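MMACHC-like protein (Caenorhabditis elegans, PDB 5UJC) binds cobalamin and probably catalyses the flavin-dependent reductive decyanation of cyanocobalamin and the glutathione-dependent dealkylation of alkylcobalamins, so processing vitamin B12 for use in the cell. Local coordinates at residues S21-E26 with F65-R70; Q245-G250 with W257-P262. One frame throughout, in Å; residues are numbered along the deposited sequence.

Contact 1: residues S21-E26 with F65-R70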
ATOM      1  N   SER A  21       9.129  -7.867  -8.077  1.00 13.24           N
ATOM      2  CA  SER A  21       9.218  -8.298  -6.704  1.00 17.12           C
ATOM      3  C   SER A  21      10.566  -7.958  -6.091  1.00 17.98           C
ATOM      4  O   SER A  21      10.631  -7.554  -4.940  1.00 19.44           O
ATOM      5  CB  SER A  21       8.919  -9.811  -6.566  1.00 39.87           C
ATOM      6  OG  SER A  21       9.515 -10.559  -7.598  1.00 43.43           O
ATOM      7  N   HIS A  22      11.642  -8.088  -6.852  1.00 20.66           N
ATOM      8  CA  HIS A  22      12.953  -7.778  -6.335  1.00 22.24           C
ATOM      9  C   HIS A  22      13.092  -6.315  -5.922  1.00 25.36           C
ATOM     10  O   HIS A  22      13.780  -6.006  -4.904  1.00 31.65           O
ATOM     11  CB  HIS A  22      14.036  -8.142  -7.389  1.00 35.15           C
ATOM     12  CG  HIS A  22      15.374  -7.504  -7.144  1.00 37.69           C
ATOM     13  ND1 HIS A  22      16.318  -8.052  -6.301  1.00 37.57           N
ATOM     14  CD2 HIS A  22      15.941  -6.389  -7.666  1.00 36.99           C
ATOM     15  CE1 HIS A  22      17.394  -7.283  -6.287  1.00 38.82           C
ATOM     16  NE2 HIS A  22      17.189  -6.266  -7.105  1.00 40.30           N
ATOM     17  N   GLU A  23      12.465  -5.406  -6.683  1.00 21.91           N
ATOM     18  CA  GLU A  23      12.507  -3.945  -6.426  0.59 23.07           C
ATOM     19  C   GLU A  23      11.412  -3.514  -5.457  1.00 22.19           C
ATOM     20  O   GLU A  23      11.250  -2.313  -5.190  1.00 28.97           O
ATOM     21  CB  GLU A  23      12.327  -3.141  -7.748  0.59 28.04           C
ATOM     22  CG  GLU A  23      13.492  -3.225  -8.769  0.59 25.97           C
ATOM     23  CD  GLU A  23      14.828  -2.603  -8.277  0.59 27.66           C
ATOM     24  OE1 GLU A  23      14.940  -1.359  -8.195  0.59 24.12           O
ATOM     25  OE2 GLU A  23      15.803  -3.366  -8.070  0.59 34.26           O
ATOM     26  N   GLY A  24      10.635  -4.462  -4.962  1.00 14.97           N
ATOM     27  CA  GLY A  24       9.751  -4.201  -3.870  1.00 11.43           C
ATOM     28  C   GLY A  24       8.300  -3.972  -4.183  1.00  8.97           C
ATOM     29  O   GLY A  24       7.615  -3.351  -3.389  1.00  9.58           O
ATOM     30  N   PHE A  25       7.787  -4.611  -5.246  1.00  9.26           N
ATOM     31  CA  PHE A  25       6.343  -4.556  -5.542  1.00  8.90           C
ATOM     32  C   PHE A  25       5.732  -5.932  -5.642  1.00  9.73           C
ATOM     33  O   PHE A  25       6.395  -6.877  -6.085  1.00 12.06           O
ATOM     34  CB  PHE A  25       6.116  -3.820  -6.869  1.00 10.91           C
ATOM     35  CG  PHE A  25       6.575  -2.387  -6.852  1.00 11.48           C
ATOM     36  CD1 PHE A  25       5.763  -1.396  -6.321  1.00 11.81           C
ATOM     37  CD2 PHE A  25       7.833  -2.026  -7.356  1.00 11.81           C
ATOM     38  CE1 PHE A  25       6.185  -0.071  -6.302  1.00 13.43           C
ATOM     39  CE2 PHE A  25       8.250  -0.719  -7.331  1.00 15.03           C
ATOM     40  CZ  PHE A  25       7.428   0.265  -6.811  1.00 14.27           C
ATOM     41  N   GLU A  26       4.442  -6.025  -5.306  1.00  9.59           N
ATOM     42  CA  GLU A  26       3.629  -7.222  -5.550  1.00  9.98           C
ATOM     43  C   GLU A  26       2.330  -6.778  -6.184  1.00  9.71           C
ATOM     44  O   GLU A  26       1.827  -5.707  -5.853  1.00 12.29           O
ATOM     45  CB  GLU A  26       3.215  -7.887  -4.223  1.00 15.98           C
ATOM     46  CG  GLU A  26       4.263  -8.538  -3.431  1.00 17.51           C
ATOM     47  CD  GLU A  26       3.668  -9.341  -2.241  1.00 15.12           C
ATOM     48  OE1 GLU A  26       2.407  -9.221  -1.890  1.00 13.01           O
ATOM     49  OE2 GLU A  26       4.422 -10.092  -1.650  1.00 18.31           O
ATOM     50  N   PHE A  65      11.347   0.942  -0.781  1.00  8.10           N
ATOM     51  CA  PHE A  65      12.116   2.048  -0.221  1.00  7.76           C
ATOM     52  C   PHE A  65      13.628   1.713  -0.188  1.00  7.47           C
ATOM     53  O   PHE A  65      14.469   2.529  -0.590  1.00  8.41           O
ATOM     54  CB  PHE A  65      11.588   2.368   1.180  1.00  7.49           C
ATOM     55  CG  PHE A  65      12.325   3.465   1.894  1.00  8.62           C
ATOM     56  CD1 PHE A  65      13.473   3.186   2.643  1.00  7.80           C
ATOM     57  CD2 PHE A  65      11.861   4.769   1.850  1.00  8.53           C
ATOM     58  CE1 PHE A  65      14.094   4.183   3.369  1.00  9.25           C
ATOM     59  CE2 PHE A  65      12.518   5.771   2.528  1.00  9.76           C
ATOM     60  CZ  PHE A  65      13.620   5.471   3.312  1.00  9.74           C
ATOM     61  N   ASP A  66      13.967   0.538   0.352  1.00  7.79           N
ATOM     62  CA  ASP A  66      15.359   0.233   0.656  1.00  8.38           C
ATOM     63  C   ASP A  66      16.233   0.009  -0.583  1.00  9.11           C
ATOM     64  O   ASP A  66      17.436   0.185  -0.508  1.00 11.72           O
ATOM     65  CB  ASP A  66      15.463  -0.959   1.606  1.00  9.80           C
ATOM     66  CG  ASP A  66      14.945  -0.644   3.014  1.00 10.43           C
ATOM     67  OD1 ASP A  66      15.143   0.481   3.467  1.00 12.65           O
ATOM     68  OD2 ASP A  66      14.400  -1.568   3.695  1.00 11.56           O
ATOM     69  N   VAL A  67      15.620  -0.419  -1.681  1.00  9.66           N
ATOM     70  CA  VAL A  67      16.348  -0.719  -2.896  1.00 10.82           C
ATOM     71  C   VAL A  67      15.938   0.226  -4.032  1.00 10.40           C
ATOM     72  O   VAL A  67      16.769   1.018  -4.524  1.00 11.24           O
ATOM     73  CB  VAL A  67      16.180  -2.173  -3.323  1.00 12.18           C
ATOM     74  CG1 VAL A  67      16.929  -2.447  -4.631  1.00 14.66           C
ATOM     75  CG2 VAL A  67      16.656  -3.111  -2.224  1.00 13.92           C
ATOM     76  N   ALA A  68      14.674   0.180  -4.437  1.00 10.27           N
ATOM     77  CA  ALA A  68      14.263   0.913  -5.667  1.00 10.32           C
ATOM     78  C   ALA A  68      14.300   2.442  -5.478  1.00  9.70           C
ATOM     79  O   ALA A  68      14.845   3.177  -6.312  1.00 11.76           O
ATOM     80  CB  ALA A  68      12.898   0.453  -6.135  1.00 11.79           C
ATOM     81  N   PHE A  69      13.724   2.910  -4.398  1.00  9.89           N
ATOM     82  CA  PHE A  69      13.698   4.321  -4.106  1.00  8.94           C
ATOM     83  C   PHE A  69      15.108   4.856  -3.838  1.00  9.07           C
ATOM     84  O   PHE A  69      15.451   5.931  -4.300  1.00 10.02           O
ATOM     85  CB  PHE A  69      12.782   4.583  -2.905  1.00  8.63           C
ATOM     86  CG  PHE A  69      12.753   6.009  -2.428  1.00  8.67           C
ATOM     87  CD1 PHE A  69      12.259   7.028  -3.224  1.00  9.66           C
ATOM     88  CD2 PHE A  69      13.152   6.317  -1.143  1.00  9.62           C
ATOM     89  CE1 PHE A  69      12.222   8.316  -2.753  1.00  9.00           C
ATOM     90  CE2 PHE A  69      13.051   7.582  -0.666  1.00  9.62           C
ATOM     91  CZ  PHE A  69      12.615   8.596  -1.476  1.00  9.43           C
ATOM     92  N   ARG A  70      15.924   4.073  -3.150  1.00  8.77           N
ATOM     93  CA  ARG A  70      17.304   4.468  -2.925  1.00  9.64           C
ATOM     94  C   ARG A  70      18.031   4.721  -4.259  1.00 10.89           C
ATOM     95  O   ARG A  70      18.719   5.739  -4.417  1.00 11.02           O
ATOM     96  CB  ARG A  70      18.028   3.440  -2.086  1.00 10.60           C
ATOM     97  CG  ARG A  70      19.486   3.787  -1.811  1.00 10.55           C
ATOM     98  CD  ARG A  70      20.068   2.907  -0.736  1.00 12.53           C
ATOM     99  NE  ARG A  70      21.463   3.217  -0.467  1.00 14.26           N
ATOM    100  CZ  ARG A  70      22.150   2.730   0.552  1.00 13.83           C
ATOM    101  NH1 ARG A  70      21.571   1.900   1.429  1.00 17.59           N
ATOM    102  NH2 ARG A  70      23.414   3.087   0.730  1.00 18.77           N
TER

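Contact 2: residues Q245-G250 with W257-P262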
ATOM      1  N   GLN A 245      14.306   3.050   7.019  1.00  7.92           N
ATOM      2  CA  GLN A 245      12.947   3.171   6.503  1.00  8.25           C
ATOM      3  C   GLN A 245      11.935   3.453   7.649  1.00  8.69           C
ATOM      4  O   GLN A 245      11.020   4.267   7.490  1.00  8.45           O
ATOM      5  CB  GLN A 245      12.585   1.916   5.737  1.00  8.03           C
ATOM      6  CG  GLN A 245      11.196   1.977   5.119  1.00  8.85           C
ATOM      7  CD  GLN A 245      10.883   0.914   4.074  1.00  7.65           C
ATOM      8  OE1 GLN A 245       9.799   0.943   3.492  1.00  8.44           O
ATOM      9  NE2 GLN A 245      11.810  -0.047   3.849  1.00  7.98           N
ATOM     10  N   MET A 246      12.088   2.770   8.777  1.00  8.00           N
ATOM     11  CA  MET A 246      11.208   3.016   9.914  1.00  9.03           C
ATOM     12  C   MET A 246      11.406   4.445  10.473  1.00  8.60           C
ATOM     13  O   MET A 246      10.440   5.104  10.874  1.00 10.23           O
ATOM     14  CB  MET A 246      11.400   1.935  10.969  1.00 10.03           C
ATOM     15  CG  MET A 246      10.822   0.602  10.535  1.00 11.20           C
ATOM     16  SD  MET A 246      10.798  -0.672  11.768  1.00 13.26           S
ATOM     17  CE  MET A 246      12.484  -1.134  11.759  1.00 14.90           C
ATOM     18  N   GLU A 247      12.650   4.948  10.452  1.00  8.26           N
ATOM     19  CA  GLU A 247      12.896   6.304  10.906  0.54  9.13           C
ATOM     20  C   GLU A 247      12.211   7.296   9.946  1.00  9.87           C
ATOM     21  O   GLU A 247      11.575   8.254  10.380  1.00 11.21           O
ATOM     22  CB  GLU A 247      14.402   6.587  10.976  0.54  9.31           C
ATOM     23  CG  GLU A 247      14.753   7.996  11.464  0.54 10.03           C
ATOM     24  CD  GLU A 247      14.311   8.275  12.878  0.54 11.46           C
ATOM     25  OE1 GLU A 247      14.273   7.324  13.698  0.54 15.06           O
ATOM     26  OE2 GLU A 247      14.027   9.444  13.178  0.54 13.10           O
ATOM     27  N   PHE A 248      12.356   7.046   8.648  1.00  8.89           N
ATOM     28  CA  PHE A 248      11.780   7.900   7.618  1.00  9.08           C
ATOM     29  C   PHE A 248      10.244   8.009   7.779  1.00  8.78           C
ATOM     30  O   PHE A 248       9.696   9.107   7.886  1.00  9.62           O
ATOM     31  CB  PHE A 248      12.162   7.325   6.245  1.00  8.77           C
ATOM     32  CG  PHE A 248      11.705   8.135   5.078  1.00  8.75           C
ATOM     33  CD1 PHE A 248      10.469   7.892   4.477  1.00  8.75           C
ATOM     34  CD2 PHE A 248      12.546   9.094   4.505  1.00  9.13           C
ATOM     35  CE1 PHE A 248      10.086   8.591   3.356  1.00  9.90           C
ATOM     36  CE2 PHE A 248      12.144   9.794   3.389  1.00 10.57           C
ATOM     37  CZ  PHE A 248      10.921   9.534   2.809  1.00 10.15           C
ATOM     38  N   PHE A 249       9.560   6.882   7.797  1.00  8.88           N
ATOM     39  CA  PHE A 249       8.095   6.919   7.839  1.00  8.70           C
ATOM     40  C   PHE A 249       7.541   7.277   9.203  1.00  9.07           C
ATOM     41  O   PHE A 249       6.388   7.673   9.317  1.00 10.89           O
ATOM     42  CB  PHE A 249       7.494   5.608   7.329  1.00  9.15           C
ATOM     43  CG  PHE A 249       7.626   5.425   5.831  1.00  9.94           C
ATOM     44  CD1 PHE A 249       7.125   6.368   4.959  1.00 10.41           C
ATOM     45  CD2 PHE A 249       8.210   4.272   5.303  1.00 10.16           C
ATOM     46  CE1 PHE A 249       7.223   6.182   3.585  1.00 11.15           C
ATOM     47  CE2 PHE A 249       8.312   4.082   3.951  1.00 11.14           C
ATOM     48  CZ  PHE A 249       7.800   5.042   3.078  1.00 11.57           C
ATOM     49  N   GLY A 250       8.354   7.199  10.239  1.00  9.66           N
ATOM     50  CA  GLY A 250       7.920   7.648  11.570  1.00 12.11           C
ATOM     51  C   GLY A 250       7.956   9.164  11.768  1.00 11.98           C
ATOM     52  O   GLY A 250       7.417   9.682  12.759  1.00 18.96           O
ATOM     53  N   TRP A 257      13.867  14.315   4.749  1.00 15.92           N
ATOM     54  CA  TRP A 257      14.961  14.327   3.749  1.00 14.99           C
ATOM     55  C   TRP A 257      16.324  14.065   4.401  1.00 13.53           C
ATOM     56  O   TRP A 257      17.131  13.359   3.846  1.00 14.49           O
ATOM     57  CB  TRP A 257      15.009  15.643   2.937  1.00 16.19           C
ATOM     58  CG  TRP A 257      14.353  15.557   1.556  1.00 16.05           C
ATOM     59  CD1 TRP A 257      13.288  16.291   1.103  1.00 17.45           C
ATOM     60  CD2 TRP A 257      14.784  14.750   0.441  1.00 16.40           C
ATOM     61  NE1 TRP A 257      13.014  15.970  -0.205  1.00 17.45           N
ATOM     62  CE2 TRP A 257      13.922  15.040  -0.642  1.00 16.86           C
ATOM     63  CE3 TRP A 257      15.793  13.813   0.261  1.00 19.84           C
ATOM     64  CZ2 TRP A 257      14.047  14.422  -1.891  1.00 18.30           C
ATOM     65  CZ3 TRP A 257      15.917  13.185  -1.007  1.00 23.74           C
ATOM     66  CH2 TRP A 257      15.042  13.495  -2.049  1.00 23.34           C
ATOM     67  N   GLU A 258      16.548  14.592   5.602  1.00 14.75           N
ATOM     68  CA  GLU A 258      17.836  14.410   6.261  1.00 14.13           C
ATOM     69  C   GLU A 258      18.143  12.938   6.588  1.00 11.73           C
ATOM     70  O   GLU A 258      19.326  12.539   6.630  1.00 15.19           O
ATOM     71  CB  GLU A 258      17.956  15.280   7.517  1.00 17.42           C
ATOM     72  CG  GLU A 258      18.231  16.762   7.225  1.00 22.92           C
ATOM     73  CD  GLU A 258      19.514  17.015   6.431  1.00 24.35           C
ATOM     74  OE1 GLU A 258      20.525  16.279   6.615  1.00 22.88           O
ATOM     75  OE2 GLU A 258      19.531  17.985   5.650  1.00 26.37           O
ATOM     76  N   VAL A 259      17.104  12.120   6.724  1.00 11.49           N
ATOM     77  CA  VAL A 259      17.288  10.677   6.919  1.00 11.13           C
ATOM     78  C   VAL A 259      18.002  10.038   5.702  1.00 12.43           C
ATOM     79  O   VAL A 259      18.730   9.045   5.841  1.00 13.10           O
ATOM     80  CB  VAL A 259      15.922   9.995   7.201  1.00 12.42           C
ATOM     81  CG1 VAL A 259      16.069   8.492   7.322  1.00 13.82           C
ATOM     82  CG2 VAL A 259      15.312  10.565   8.471  1.00 13.97           C
ATOM     83  N   LEU A 260      17.812  10.636   4.517  1.00  9.95           N
ATOM     84  CA  LEU A 260      18.350  10.090   3.278  1.00  9.83           C
ATOM     85  C   LEU A 260      19.731  10.601   2.912  1.00 10.31           C
ATOM     86  O   LEU A 260      20.357  10.058   2.000  1.00 11.28           O
ATOM     87  CB  LEU A 260      17.398  10.382   2.121  1.00 10.40           C
ATOM     88  CG  LEU A 260      15.971   9.907   2.314  1.00 12.26           C
ATOM     89  CD1 LEU A 260      15.180  10.142   1.033  1.00 14.49           C
ATOM     90  CD2 LEU A 260      15.855   8.419   2.708  1.00 15.36           C
ATOM     91  N   ARG A 261      20.218  11.634   3.599  1.00 11.17           N
ATOM     92  CA  ARG A 261      21.485  12.245   3.224  1.00 10.29           C
ATOM     93  C   ARG A 261      22.651  11.201   3.075  1.00 12.35           C
ATOM     94  O   ARG A 261      23.384  11.216   2.065  1.00 13.20           O
ATOM     95  CB  ARG A 261      21.867  13.389   4.161  1.00 11.95           C
ATOM     96  CG  ARG A 261      23.144  14.111   3.737  1.00 12.20           C
ATOM     97  CD  ARG A 261      23.544  15.184   4.723  1.00 14.14           C
ATOM     98  NE  ARG A 261      22.608  16.305   4.722  1.00 15.98           N
ATOM     99  CZ  ARG A 261      22.694  17.374   3.917  1.00 17.96           C
ATOM    100  NH1 ARG A 261      23.667  17.491   3.027  1.00 20.75           N
ATOM    101  NH2 ARG A 261      21.795  18.334   4.003  1.00 20.92           N
ATOM    102  N   PRO A 262      22.764  10.253   4.018  1.00 13.82           N
ATOM    103  CA  PRO A 262      23.864   9.291   3.885  1.00 13.95           C
ATOM    104  C   PRO A 262      23.868   8.446   2.589  1.00 13.83           C
ATOM    105  O   PRO A 262      24.927   8.029   2.152  1.00 15.35           O
ATOM    106  CB  PRO A 262      23.710   8.394   5.126  1.00 15.29           C
ATOM    107  CG  PRO A 262      23.057   9.277   6.142  1.00 14.98           C
ATOM    108  CD  PRO A 262      22.072  10.104   5.323  1.00 13.89           C
TER

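Contact 1: residues S21-E26 with F65-R70
E23 meets V67 and A68 where a type I beta turn, S21 to G24, leads into the edge strand 25-31 of the antiparallel sheet and packs against helix 62-80. The turn is closed by the bond from G24 N to S21 O, 3.1 Å long, and it presents E23 to the helix: the CA atoms of E23 and A68 lie 5.2 Å apart. The side chain of E23 is folded rather than extended. Its CG stands anti to the carbonyl carbon (chi1 -69°), and the chain then bends at chi2, -65°, which brings the carboxylate over to the helix. There E23 OE1 rests 3.4 Å from A68 CB, while E23 OE2 passes 3.7 Å from V67 CG1, the E23 and V67 side chains crossing at roughly a right angle. No hydrogen bond spans the two segments; the acid finds its charge partner about one helical turn on from V67, in a salt bridge from E23 OE2 to K71 NZ. G24 follows with a positive phi of 101°, a conformation that glycine adopts readily, so it suits the exit from the turn. With F25 the strand begins, and its ring, large and apolar, is buried against I58 of the neighbouring strand and L98 of helix 93-109. On the helical side a wider pi-type turn runs through 65-69, and the bond from R70 N to F65 O is weak. Alanine, with its single methyl, lets the loop come close: A68 CB also sits 3.4 Å from E23 O.

Contact 2: residues Q245-G250 with W257-P262
Apolar packing between F248 and the pair V259 and L260 holds the contact together. The phenyl ring of F248 lies against the isobutyl group of L260, F248 CD2 to L260 CD2 at 3.8 Å, and F248 CE2 comes 3.9 Å from L260 CD1, so both leucine methyls meet the CD2-CE2 side of the phenyl group, approaching obliquely. F248 has its CG anti to the backbone N (chi1 -177°), which carries the ring outward toward L260. The V259 side chain is directed toward the facing helix: its CB lies at the edge of the F248 ring, and V259 CG1 is 4.2 Å from F248 CB. A branched valine is short enough to fill this interval between two backbones whose nearest CA atoms, those of F248 and V259, are 6.2 Å apart. The pair forms an antiparallel helical hairpin, helix 243-250 and helix 257-265 joined by a short connection; the short axes run at 159° and approach to 9.4 Å. At the more open margin the aliphatic part of E247 takes over, E247 CG lying 4.0 Å from V259 CG2, while its carboxylate turns to a salt bridge with R251. No hydrogen bond crosses between the two segments. Within the second helix R261 grips E258 side-on, R261 NE to E258 OE1 and R261 NH2 to E258 OE2 at 2.8 Å each, the carboxylate oxygens lying nearly in the guanidinium plane, and R261 NH2 also bridges to D84. F249, facing another way, offers its backbone oxygen to the bound cobalamin as a hydrogen-bond acceptor.

How the contacts relate
Contact 1 lies wholly before contact 2 along the chain; their centres are 16 Å apart. Helix 62-80 connects them: the face carrying V67 and A68 meets the turn before the edge strand 25-31, while F65, D66 and F69 reach the C-terminal hairpin. There F65 CE2 lies 3.5 Å from F248 CD1, F69 CE2 packs 3.7 Å from L260 CD1, and D66 OD2 lies 3.0 Å from Q245 NE2. Helix 62-80 thus packs against both the turn that precedes the sheet and the C-terminal hairpin. Through F249 this hairpin also borders the cobalamin pocket, whereas contact 1 is plain packing away from it.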